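Local atomic coordinates of malate Synthase (Haloferax volcanii, PDB entry 3PUG), a protein that catalyses the magnesium-dependent Claisen condensation of acetyl-CoA with glyoxylate and the hydrolysis of the malyl-CoA intermediate to malate in the glyoxylate cycle. Residues 119-124 against 151-156; 47-52 against 82-87; 3-8 against 179-184. All coordinates share one frame; numbering follows the deposited sequence.

Contact 1: 119-124 against 151-156; sequences FVIPEV and LAMSVI. With K (potassium ion), chain J.
Phe-119 N gives its hydrogen to Ala-152 O at 2.8 Å, and from there the two strands run parallel, each partner taking its turn as donor. Ser-154 N answers to Phe-119 O, Ile-121 N reaches Ser-154 O at 2.8 Å with an N-H...O angle of 167°, and Ile-156 N closes the series on Ile-121 O. Two of these carbonyls carry more than one load. Phe-119 O also accepts from a water, which bonds Ser-154 OG at 2.7 Å and, weakly, Ala-152 O; Ser-154 OG in turn is tied to Leu-185 N of the next strand. A second water donates to both Val-124 O and Ile-156 O where the strands part, and Val-124 O has a further partner in Ser-159 OG.

The apolar side chains fill in on both faces. On that of Val-120 and Ser-154, Val-120 CG1 stands anti to its own N (168°) and meets Ile-156 CD1 at 3.5 Å. On the other, the side chains of Ile-121 and Met-153 cross at about a right angle, CG1 of Ile-121 meeting CG of Met-153 at 3.9 Å, while Leu-151 CD1 lies at the edge of the Phe-119 ring, in its plane.

Beyond the last bridge Glu-123 turns away to its own partners: OE1 binds the potassium ion at 3.1 Å, OE2 forms a salt bridge with Arg-89, and N bonds Glu-158, which binds magnesium and glyoxylate. Joined through helix 127-143, the pair is a beta-alpha-beta unit of the TIM barrel of the HpcH/HpaI aldolase family, its C-terminal strand ends facing the metal site.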
loop_
_atom_site.group_PDB
_atom_site.type_symbol
_atom_site.label_atom_id
_atom_site.label_comp_id
_atom_site.label_asym_id
_atom_site.label_seq_id
_atom_site.Cartn_x
_atom_site.Cartn_y
_atom_site.Cartn_z
ATOM N N PHE A 119 -3.029 23.558 16.188
ATOM C CA PHE A 119 -1.726 23.835 15.607
ATOM C C PHE A 119 -1.398 22.653 14.742
ATOM O O PHE A 119 -2.074 21.623 14.801
ATOM C CB PHE A 119 -0.605 24.038 16.657
ATOM C CG PHE A 119 -0.710 25.327 17.396
ATOM C CD1 PHE A 119 -0.214 26.486 16.848
ATOM C CD2 PHE A 119 -1.398 25.396 18.594
ATOM C CE1 PHE A 119 -0.342 27.671 17.540
ATOM C CE2 PHE A 119 -1.539 26.579 19.292
ATOM C CZ PHE A 119 -1.021 27.722 18.759
ATOM N N VAL A 120 -0.358 22.830 13.935
ATOM C CA VAL A 120 -0.056 21.892 12.892
ATOM C C VAL A 120 1.391 21.621 13.196
ATOM O O VAL A 120 2.201 22.547 13.268
ATOM C CB VAL A 120 -0.171 22.491 11.486
ATOM C CG1 VAL A 120 0.449 21.529 10.469
ATOM C CG2 VAL A 120 -1.642 22.871 11.122
ATOM N N ILE A 121 1.694 20.335 13.361
ATOM C CA ILE A 121 2.985 19.869 13.801
ATOM C C ILE A 121 3.579 19.167 12.586
ATOM O O ILE A 121 3.151 18.078 12.222
ATOM C CB ILE A 121 2.778 18.961 15.048
ATOM C CG1 ILE A 121 2.078 19.758 16.149
ATOM C CG2 ILE A 121 4.095 18.334 15.531
ATOM C CD1 ILE A 121 2.837 21.011 16.615
ATOM N N PRO A 122 4.580 19.785 11.944
ATOM C CA PRO A 122 5.303 19.144 10.827
ATOM C C PRO A 122 6.272 17.992 11.245
ATOM O O PRO A 122 6.647 17.846 12.412
ATOM C CB PRO A 122 6.117 20.336 10.315
ATOM C CG PRO A 122 6.507 21.022 11.617
ATOM C CD PRO A 122 5.359 20.899 12.530
ATOM N N GLU A 123 6.730 17.197 10.287
ATOM C CA GLU A 123 7.896 16.299 10.482
ATOM C C GLU A 123 7.798 15.247 11.592
ATOM O O GLU A 123 8.813 14.747 12.083
ATOM C CB GLU A 123 9.165 17.111 10.758
ATOM C CG GLU A 123 9.567 18.003 9.614
ATOM C CD GLU A 123 10.230 17.270 8.440
ATOM O OE1 GLU A 123 10.610 17.951 7.472
ATOM O OE2 GLU A 123 10.325 16.024 8.440
ATOM N N VAL A 124 6.608 14.930 12.058
ATOM C CA VAL A 124 6.547 13.954 13.135
ATOM C C VAL A 124 7.122 12.581 12.705
ATOM O O VAL A 124 7.166 12.296 11.487
ATOM C CB VAL A 124 5.088 13.740 13.586
ATOM C CG1 VAL A 124 4.526 15.003 14.269
ATOM C CG2 VAL A 124 4.220 13.297 12.403
ATOM N N LEU A 151 -7.142 22.684 22.004
ATOM C CA LEU A 151 -6.226 22.863 20.841
ATOM C C LEU A 151 -6.150 21.581 19.983
ATOM O O LEU A 151 -5.700 20.516 20.422
ATOM C CB LEU A 151 -4.830 23.355 21.265
ATOM C CG LEU A 151 -4.714 24.702 22.013
ATOM C CD1 LEU A 151 -3.287 24.975 22.452
ATOM C CD2 LEU A 151 -5.236 25.936 21.245
ATOM N N ALA A 152 -6.625 21.649 18.755
ATOM C CA ALA A 152 -6.612 20.472 17.914
ATOM C C ALA A 152 -5.186 20.391 17.439
ATOM O O ALA A 152 -4.637 21.444 17.123
ATOM C CB ALA A 152 -7.524 20.657 16.704
ATOM N N MET A 153 -4.599 19.195 17.372
ATOM C CA MET A 153 -3.277 18.979 16.785
ATOM C C MET A 153 -3.519 18.340 15.439
ATOM O O MET A 153 -4.419 17.502 15.340
ATOM C CB MET A 153 -2.483 18.007 17.665
ATOM C CG MET A 153 -1.058 17.633 17.252
ATOM S SD MET A 153 -0.540 16.272 18.314
ATOM C CE MET A 153 0.616 15.372 17.260
ATOM N N SER A 154 -2.774 18.760 14.417
ATOM C CA SER A 154 -2.824 18.156 13.090
ATOM C C SER A 154 -1.386 17.830 12.735
ATOM O O SER A 154 -0.436 18.497 13.215
ATOM C CB SER A 154 -3.343 19.129 12.038
ATOM O OG SER A 154 -4.698 19.477 12.243
ATOM N N VAL A 155 -1.166 16.796 11.931
ATOM C CA VAL A 155 0.241 16.471 11.767
ATOM C C VAL A 155 0.432 16.429 10.287
ATOM O O VAL A 155 -0.543 16.061 9.572
ATOM C CB VAL A 155 0.616 15.098 12.383
ATOM C CG1 VAL A 155 0.599 15.190 13.917
ATOM C CG2 VAL A 155 -0.291 13.978 11.905
ATOM N N ILE A 156 1.633 16.846 9.867
ATOM C CA ILE A 156 2.106 16.566 8.518
ATOM C C ILE A 156 2.799 15.198 8.498
ATOM O O ILE A 156 3.737 14.942 9.267
ATOM C CB ILE A 156 3.083 17.639 8.033
ATOM C CG1 ILE A 156 2.631 19.035 8.457
ATOM C CG2 ILE A 156 3.251 17.559 6.541
ATOM C CD1 ILE A 156 1.441 19.598 7.685
HETATM K K K J . 10.521 20.936 6.830
HETATM O O HOH W 1 -4.834 21.228 14.340
HETATM O O HOH W 2 6.108 13.621 9.389
HETATM O O HOH W 3 7.966 20.326 6.845
#

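Contact 2: 47-52 against 82-87; sequences VPDNED and HPRMVW. With K (potassium ion), chain J; GLV (glyoxylic acid), chain B.
The glyoxylate and metal site at the C-terminal ends of the barrel strands is where Arg-84 meets Asp-49 and Glu-51. Arg-84 binds both glyoxylate and acetyl-CoA, and its guanidinium is held on several sides. Asp-49 takes it side-on, NE to OD1 at 2.8 Å and NH2 to OD2 at 2.8 Å, the first bond nearly straight at 171°. Both oxygens lie close to the guanidinium plane, although the carboxylate itself is turned 42° against it. Glu-51 N binds OD1 of Asp-49 from the opposite face of the carboxylate, making an Asx turn, while Ala-53 N holds OD2; the acid that positions the arginine is thus itself anchored by backbone.

Glu-51 comes over the guanidinium instead: OE1 sits above its centre, 3.2 Å from Arg-84 CZ, a contact of charges with no N-H aimed at it. The bend of Arg-84 at chi3 (68°) swings the group under this oxygen and leaves NH1 directed at glyoxylate O1, 2.9 Å away. Meanwhile Glu-51 OE2 and both oxygens of Asp-52, which is also a magnesium-binding residue, bind the potassium ion, whose shell is extended by Glu-123 and Asp-192. One water joins Asp-52 OD2 to Arg-84 NH2.

Behind the site the backbones meet in a single bridge: Arg-84 N donates to Pro-48 O at 3.0 Å, and Asn-50 N weakly to Arg-84 O. The Pro-48 and Pro-83 rings lie side by side and rest on Ile-66 of helix 59-73; Val-86 packs against helix 92-105, and the backbone of Met-85 bonds to Val-120 of strand 118-121.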
loop_
_atom_site.group_PDB
_atom_site.type_symbol
_atom_site.label_atom_id
_atom_site.label_comp_id
_atom_site.label_asym_id
_atom_site.label_seq_id
_atom_site.Cartn_x
_atom_site.Cartn_y
_atom_site.Cartn_z
ATOM N N VAL A 47 -3.520 28.424 7.682
ATOM C CA VAL A 47 -2.362 28.003 8.418
ATOM C C VAL A 47 -1.316 29.112 8.395
ATOM O O VAL A 47 -0.479 29.140 7.501
ATOM C CB VAL A 47 -1.775 26.651 7.808
ATOM C CG1 VAL A 47 -0.555 26.198 8.589
ATOM C CG2 VAL A 47 -2.816 25.547 7.749
ATOM N N PRO A 48 -1.346 30.051 9.359
ATOM C CA PRO A 48 -0.156 30.887 9.292
ATOM C C PRO A 48 0.986 29.951 9.580
ATOM O O PRO A 48 0.965 29.315 10.637
ATOM C CB PRO A 48 -0.321 31.852 10.476
ATOM C CG PRO A 48 -1.646 31.571 11.084
ATOM C CD PRO A 48 -2.430 30.780 10.033
ATOM N N ASP A 49 1.957 29.925 8.677
ATOM C CA ASP A 49 3.033 28.977 8.700
ATOM C C ASP A 49 4.322 29.529 9.243
ATOM O O ASP A 49 5.138 29.991 8.469
ATOM C CB ASP A 49 3.332 28.499 7.278
ATOM C CG ASP A 49 4.171 27.214 7.257
ATOM O OD1 ASP A 49 4.525 26.712 8.346
ATOM O OD2 ASP A 49 4.483 26.663 6.170
ATOM N N ASN A 50 4.602 29.359 10.524
ATOM C CA ASN A 50 5.934 29.614 11.034
ATOM C C ASN A 50 7.009 28.563 10.712
ATOM O O ASN A 50 8.145 28.629 11.254
ATOM C CB ASN A 50 5.871 29.760 12.548
ATOM C CG ASN A 50 6.749 30.885 13.041
ATOM O OD1 ASN A 50 6.952 31.833 12.307
ATOM N ND2 ASN A 50 7.284 30.790 14.247
ATOM N N GLU A 51 6.696 27.575 9.873
ATOM C CA GLU A 51 7.766 26.632 9.512
ATOM C C GLU A 51 8.359 26.843 8.113
ATOM O O GLU A 51 9.239 27.681 7.924
ATOM C CB GLU A 51 7.366 25.166 9.721
ATOM C CG GLU A 51 8.559 24.228 9.776
ATOM C CD GLU A 51 8.395 23.024 8.855
ATOM O OE1 GLU A 51 7.720 23.170 7.824
ATOM O OE2 GLU A 51 8.944 21.929 9.097
ATOM N N ASP A 52 7.910 26.092 7.119
ATOM C CA ASP A 52 8.688 26.132 5.910
ATOM C C ASP A 52 8.451 27.390 5.138
ATOM O O ASP A 52 9.398 27.821 4.499
ATOM C CB ASP A 52 8.522 24.904 5.019
ATOM C CG ASP A 52 9.432 23.761 5.434
ATOM O OD1 ASP A 52 10.400 23.980 6.214
ATOM O OD2 ASP A 52 9.121 22.636 4.985
ATOM N N HIS A 82 -5.283 27.567 12.261
ATOM C CA HIS A 82 -4.402 26.554 12.870
ATOM C C HIS A 82 -2.956 26.830 12.501
ATOM O O HIS A 82 -2.455 26.188 11.561
ATOM C CB HIS A 82 -4.694 25.150 12.311
ATOM C CG HIS A 82 -6.060 24.612 12.618
ATOM N ND1 HIS A 82 -6.299 23.692 13.619
ATOM C CD2 HIS A 82 -7.268 24.848 12.041
ATOM C CE1 HIS A 82 -7.583 23.384 13.648
ATOM N NE2 HIS A 82 -8.198 24.089 12.715
ATOM N N PRO A 83 -2.249 27.748 13.179
ATOM C CA PRO A 83 -0.868 27.974 12.721
ATOM C C PRO A 83 0.041 26.733 12.825
ATOM O O PRO A 83 -0.123 25.943 13.759
ATOM C CB PRO A 83 -0.327 29.045 13.670
ATOM C CG PRO A 83 -1.434 29.471 14.530
ATOM C CD PRO A 83 -2.616 28.558 14.347
ATOM N N ARG A 84 1.012 26.595 11.919
ATOM C CA ARG A 84 2.020 25.550 11.902
ATOM C C ARG A 84 3.267 25.866 12.725
ATOM O O ARG A 84 3.958 26.838 12.393
ATOM C CB ARG A 84 2.452 25.272 10.452
ATOM C CG ARG A 84 3.500 24.105 10.399
ATOM C CD ARG A 84 3.694 23.263 9.123
ATOM N NE ARG A 84 4.265 23.939 7.968
ATOM C CZ ARG A 84 4.666 23.305 6.874
ATOM N NH1 ARG A 84 4.639 21.986 6.846
ATOM N NH2 ARG A 84 5.145 23.947 5.820
ATOM N N MET A 85 3.639 25.032 13.713
ATOM C CA MET A 85 4.850 25.269 14.521
ATOM C C MET A 85 6.081 24.612 13.898
ATOM O O MET A 85 5.944 23.939 12.879
ATOM C CB MET A 85 4.622 24.825 15.958
ATOM C CG MET A 85 3.536 25.672 16.596
ATOM S SD MET A 85 3.850 27.474 16.687
ATOM C CE MET A 85 3.292 28.124 15.131
ATOM N N VAL A 86 7.280 24.824 14.433
ATOM C CA VAL A 86 8.382 24.057 13.933
ATOM C C VAL A 86 8.317 22.781 14.760
ATOM O O VAL A 86 7.681 22.784 15.833
ATOM C CB VAL A 86 9.793 24.763 14.126
ATOM C CG1 VAL A 86 9.976 25.817 13.091
ATOM C CG2 VAL A 86 10.087 25.278 15.586
ATOM N N TRP A 87 9.024 21.736 14.307
ATOM C CA TRP A 87 9.056 20.453 15.030
ATOM C C TRP A 87 9.995 19.505 14.288
ATOM O O TRP A 87 10.211 19.588 13.070
ATOM C CB TRP A 87 7.643 19.835 15.122
ATOM C CG TRP A 87 7.582 18.552 15.843
ATOM C CD1 TRP A 87 7.742 17.310 15.320
ATOM C CD2 TRP A 87 7.364 18.362 17.252
ATOM N NE1 TRP A 87 7.718 16.345 16.310
ATOM C CE2 TRP A 87 7.456 16.961 17.504
ATOM C CE3 TRP A 87 7.128 19.238 18.312
ATOM C CZ2 TRP A 87 7.294 16.414 18.766
ATOM C CZ3 TRP A 87 6.996 18.718 19.549
ATOM C CH2 TRP A 87 7.070 17.303 19.773
HETATM K K K J . 10.521 20.936 6.830
HETATM C C1 GLV B . 5.159 19.913 3.769
HETATM O O1 GLV B . 5.760 20.187 4.798
HETATM C C2 GLV B . 5.860 19.044 2.815
HETATM O O2 GLV B . 5.395 18.714 1.751
HETATM O O3 GLV B . 7.088 18.625 3.068
HETATM O O HOH W 4 7.256 27.644 15.529
HETATM O O HOH W 5 10.380 21.693 11.372
HETATM O O HOH W 3 7.966 20.326 6.845
HETATM O O HOH W 6 6.452 22.407 3.401
#

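Contact 3: 3-8 against 179-184; sequences ERRHDR and NLERLF. With K (potassium ion), chain H; K (potassium ion), chain K.
His-6 sets a face of its imidazole over CB of Phe-184 at the N-terminal end of strand 183-188, where the chain's first residues close over the bottom of the TIM barrel, the end away from the catalytic metal. Phe-184 CB lies 3.8 Å from the centroid of the His-6 ring and almost on its normal, a CH-pi contact. The two rings themselves meet obliquely, with planes 33° apart and centroids separated by 5.1 Å. With Phe-184 CG anti to the backbone N (165°), the phenyl runs alongside the 3-8 loop, which brings CD1 within 3.7 Å of His-6 CB and CZ to 4.1 Å from Arg-8 CB. The guanidinium of Arg-8 leads elsewhere, to Asp-44 and to Asp-404 of the second subunit, tying this N-terminal loop into the trimer.

Arg-5 works on the preceding turn. Its side chain crosses that of Glu-181 at about a right angle, but the charges do not meet, since Glu-181 carries its carboxylate off to a potassium ion that both its oxygens bind. What Arg-5 holds is backbone within the 3-10 segment 180-182 and just beyond it. Its NH2 also approaches Leu-183 O, a bond less certain because that oxygen is crowded in the model, while NH1 bonds Ala-223 O. The firmer grip is that of Arg-5 NE on Glu-181 O: the bond is 2.8 Å long, lies in the guanidinium plane, and meets the oxygen on a lone pair in the carbonyl plane.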
loop_
_atom_site.group_PDB
_atom_site.type_symbol
_atom_site.label_atom_id
_atom_site.label_comp_id
_atom_site.label_asym_id
_atom_site.label_seq_id
_atom_site.Cartn_x
_atom_site.Cartn_y
_atom_site.Cartn_z
ATOM N N GLU A 3 -15.606 7.705 14.439
ATOM C CA GLU A 3 -16.127 9.059 14.319
ATOM C C GLU A 3 -15.161 10.188 14.632
ATOM O O GLU A 3 -14.288 10.099 15.511
ATOM C CB GLU A 3 -17.420 9.222 15.110
ATOM C CG GLU A 3 -18.599 8.880 14.230
ATOM C CD GLU A 3 -19.814 8.546 15.051
ATOM O OE1 GLU A 3 -19.732 8.681 16.295
ATOM O OE2 GLU A 3 -20.840 8.159 14.447
ATOM N N ARG A 4 -15.374 11.258 13.872
ATOM C CA ARG A 4 -14.577 12.466 13.948
ATOM C C ARG A 4 -14.933 13.338 15.147
ATOM O O ARG A 4 -16.103 13.524 15.508
ATOM C CB ARG A 4 -14.739 13.210 12.629
ATOM C CG ARG A 4 -14.076 12.439 11.529
ATOM C CD ARG A 4 -14.454 12.930 10.170
ATOM N NE ARG A 4 -13.707 12.057 9.275
ATOM C CZ ARG A 4 -14.178 10.941 8.728
ATOM N NH1 ARG A 4 -15.445 10.589 8.939
ATOM N NH2 ARG A 4 -13.380 10.222 7.935
ATOM N N ARG A 5 -13.896 13.867 15.781
ATOM C CA ARG A 5 -14.092 14.529 17.057
ATOM C C ARG A 5 -14.128 16.043 16.915
ATOM O O ARG A 5 -14.063 16.767 17.897
ATOM C CB ARG A 5 -12.993 14.072 18.018
ATOM C CG ARG A 5 -13.182 12.643 18.503
ATOM C CD ARG A 5 -11.872 11.946 18.876
ATOM N NE ARG A 5 -10.711 12.340 18.072
ATOM C CZ ARG A 5 -10.299 11.727 16.969
ATOM N NH1 ARG A 5 -10.945 10.675 16.515
ATOM N NH2 ARG A 5 -9.240 12.154 16.303
ATOM N N HIS A 6 -14.206 16.546 15.692
ATOM C CA HIS A 6 -13.941 17.970 15.493
ATOM C C HIS A 6 -15.127 18.719 14.866
ATOM O O HIS A 6 -16.027 18.073 14.295
ATOM C CB HIS A 6 -12.545 18.171 14.856
ATOM C CG HIS A 6 -11.448 17.900 15.840
ATOM N ND1 HIS A 6 -10.915 16.643 16.034
ATOM C CD2 HIS A 6 -10.917 18.682 16.810
ATOM C CE1 HIS A 6 -10.087 16.671 17.063
ATOM N NE2 HIS A 6 -10.052 17.901 17.543
ATOM N N ASP A 7 -15.162 20.046 15.014
ATOM C CA ASP A 7 -16.298 20.791 14.427
ATOM C C ASP A 7 -16.418 20.585 12.907
ATOM O O ASP A 7 -17.552 20.505 12.421
ATOM C CB ASP A 7 -16.323 22.303 14.750
ATOM C CG ASP A 7 -16.552 22.605 16.240
ATOM O OD1 ASP A 7 -17.092 21.727 16.972
ATOM O OD2 ASP A 7 -16.175 23.733 16.655
ATOM N N ARG A 8 -15.283 20.495 12.191
ATOM C CA ARG A 8 -15.283 20.431 10.745
ATOM C C ARG A 8 -15.230 18.957 10.437
ATOM O O ARG A 8 -14.259 18.275 10.755
ATOM C CB ARG A 8 -14.109 21.162 10.117
ATOM C CG ARG A 8 -14.297 22.612 9.655
ATOM C CD ARG A 8 -15.717 23.035 9.262
ATOM N NE ARG A 8 -16.116 22.564 7.941
ATOM C CZ ARG A 8 -15.736 23.111 6.787
ATOM N NH1 ARG A 8 -14.918 24.152 6.723
ATOM N NH2 ARG A 8 -16.163 22.588 5.659
ATOM N N ASN A 179 -3.365 12.705 25.251
ATOM C CA ASN A 179 -4.636 13.315 24.847
ATOM C C ASN A 179 -4.797 13.344 23.317
ATOM O O ASN A 179 -5.372 14.308 22.783
ATOM C CB ASN A 179 -4.736 14.742 25.326
ATOM C CG ASN A 179 -5.100 14.831 26.793
ATOM O OD1 ASN A 179 -5.960 14.086 27.299
ATOM N ND2 ASN A 179 -4.457 15.780 27.490
ATOM N N LEU A 180 -4.263 12.312 22.644
ATOM C CA LEU A 180 -4.318 12.203 21.207
ATOM C C LEU A 180 -5.689 12.244 20.452
ATOM O O LEU A 180 -5.700 12.266 19.203
ATOM C CB LEU A 180 -3.528 10.953 20.848
ATOM C CG LEU A 180 -1.984 11.041 20.877
ATOM C CD1 LEU A 180 -1.405 9.619 20.653
ATOM C CD2 LEU A 180 -1.518 11.976 19.816
ATOM N N GLU A 181 -6.808 12.305 21.184
ATOM C CA GLU A 181 -8.139 12.581 20.644
ATOM C C GLU A 181 -8.156 13.964 20.009
ATOM O O GLU A 181 -8.886 14.237 19.050
ATOM C CB GLU A 181 -9.171 12.627 21.754
ATOM C CG GLU A 181 -9.380 11.302 22.427
ATOM C CD GLU A 181 -8.463 11.023 23.651
ATOM O OE1 GLU A 181 -7.338 11.581 23.837
ATOM O OE2 GLU A 181 -8.889 10.112 24.415
ATOM N N ARG A 182 -7.287 14.819 20.531
ATOM C CA ARG A 182 -7.063 16.105 19.940
ATOM C C ARG A 182 -6.655 16.020 18.437
ATOM O O ARG A 182 -6.681 17.084 17.739
ATOM C CB ARG A 182 -6.063 16.886 20.807
ATOM C CG ARG A 182 -4.618 16.571 20.454
ATOM C CD ARG A 182 -3.617 17.587 21.027
ATOM N NE ARG A 182 -3.509 17.482 22.472
ATOM C CZ ARG A 182 -4.101 18.325 23.312
ATOM N NH1 ARG A 182 -4.801 19.361 22.828
ATOM N NH2 ARG A 182 -3.926 18.171 24.622
ATOM N N LEU A 183 -6.279 14.823 17.936
ATOM C CA LEU A 183 -5.867 14.769 16.537
ATOM C C LEU A 183 -7.007 15.227 15.650
ATOM O O LEU A 183 -8.166 14.871 15.898
ATOM C CB LEU A 183 -5.400 13.411 16.056
ATOM C CG LEU A 183 -3.984 13.166 16.564
ATOM C CD1 LEU A 183 -3.529 11.703 16.495
ATOM C CD2 LEU A 183 -3.003 14.115 15.871
ATOM N N PHE A 184 -6.697 15.987 14.610
ATOM C CA PHE A 184 -7.750 16.458 13.737
ATOM C C PHE A 184 -7.356 16.111 12.312
ATOM O O PHE A 184 -7.947 15.202 11.731
ATOM C CB PHE A 184 -7.985 17.956 14.041
ATOM C CG PHE A 184 -8.772 18.688 13.008
ATOM C CD1 PHE A 184 -9.862 18.090 12.369
ATOM C CD2 PHE A 184 -8.486 20.023 12.749
ATOM C CE1 PHE A 184 -10.634 18.783 11.417
ATOM C CE2 PHE A 184 -9.229 20.734 11.801
ATOM C CZ PHE A 184 -10.292 20.097 11.107
HETATM K K K H . -5.924 9.302 25.034
HETATM K K K K . -5.439 11.742 28.856
HETATM O O HOH W 7 -7.857 9.727 26.922
#

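Overall arrangement
All three contacts reach the one parallel sheet of the barrel. Contacts 1 and 2 lie closest together, centres about 9 Å apart, and are stitched by probable backbone hydrogen bonds: Val-120 O to Met-85 N at 2.9 Å and Val-120 N to Pro-83 O at 3.1 Å. They share a potassium ion and one of its waters beside the magnesium and glyoxylate. Contact 3, about 12 Å from contact 1 between centres, joins it through the neighbouring strand, Phe-184 N meeting Met-153 O at 2.8 Å. It stands about 19 Å from contact 2, centre to centre, touching it where His-82 packs on Phe-184, and lies away from the active site.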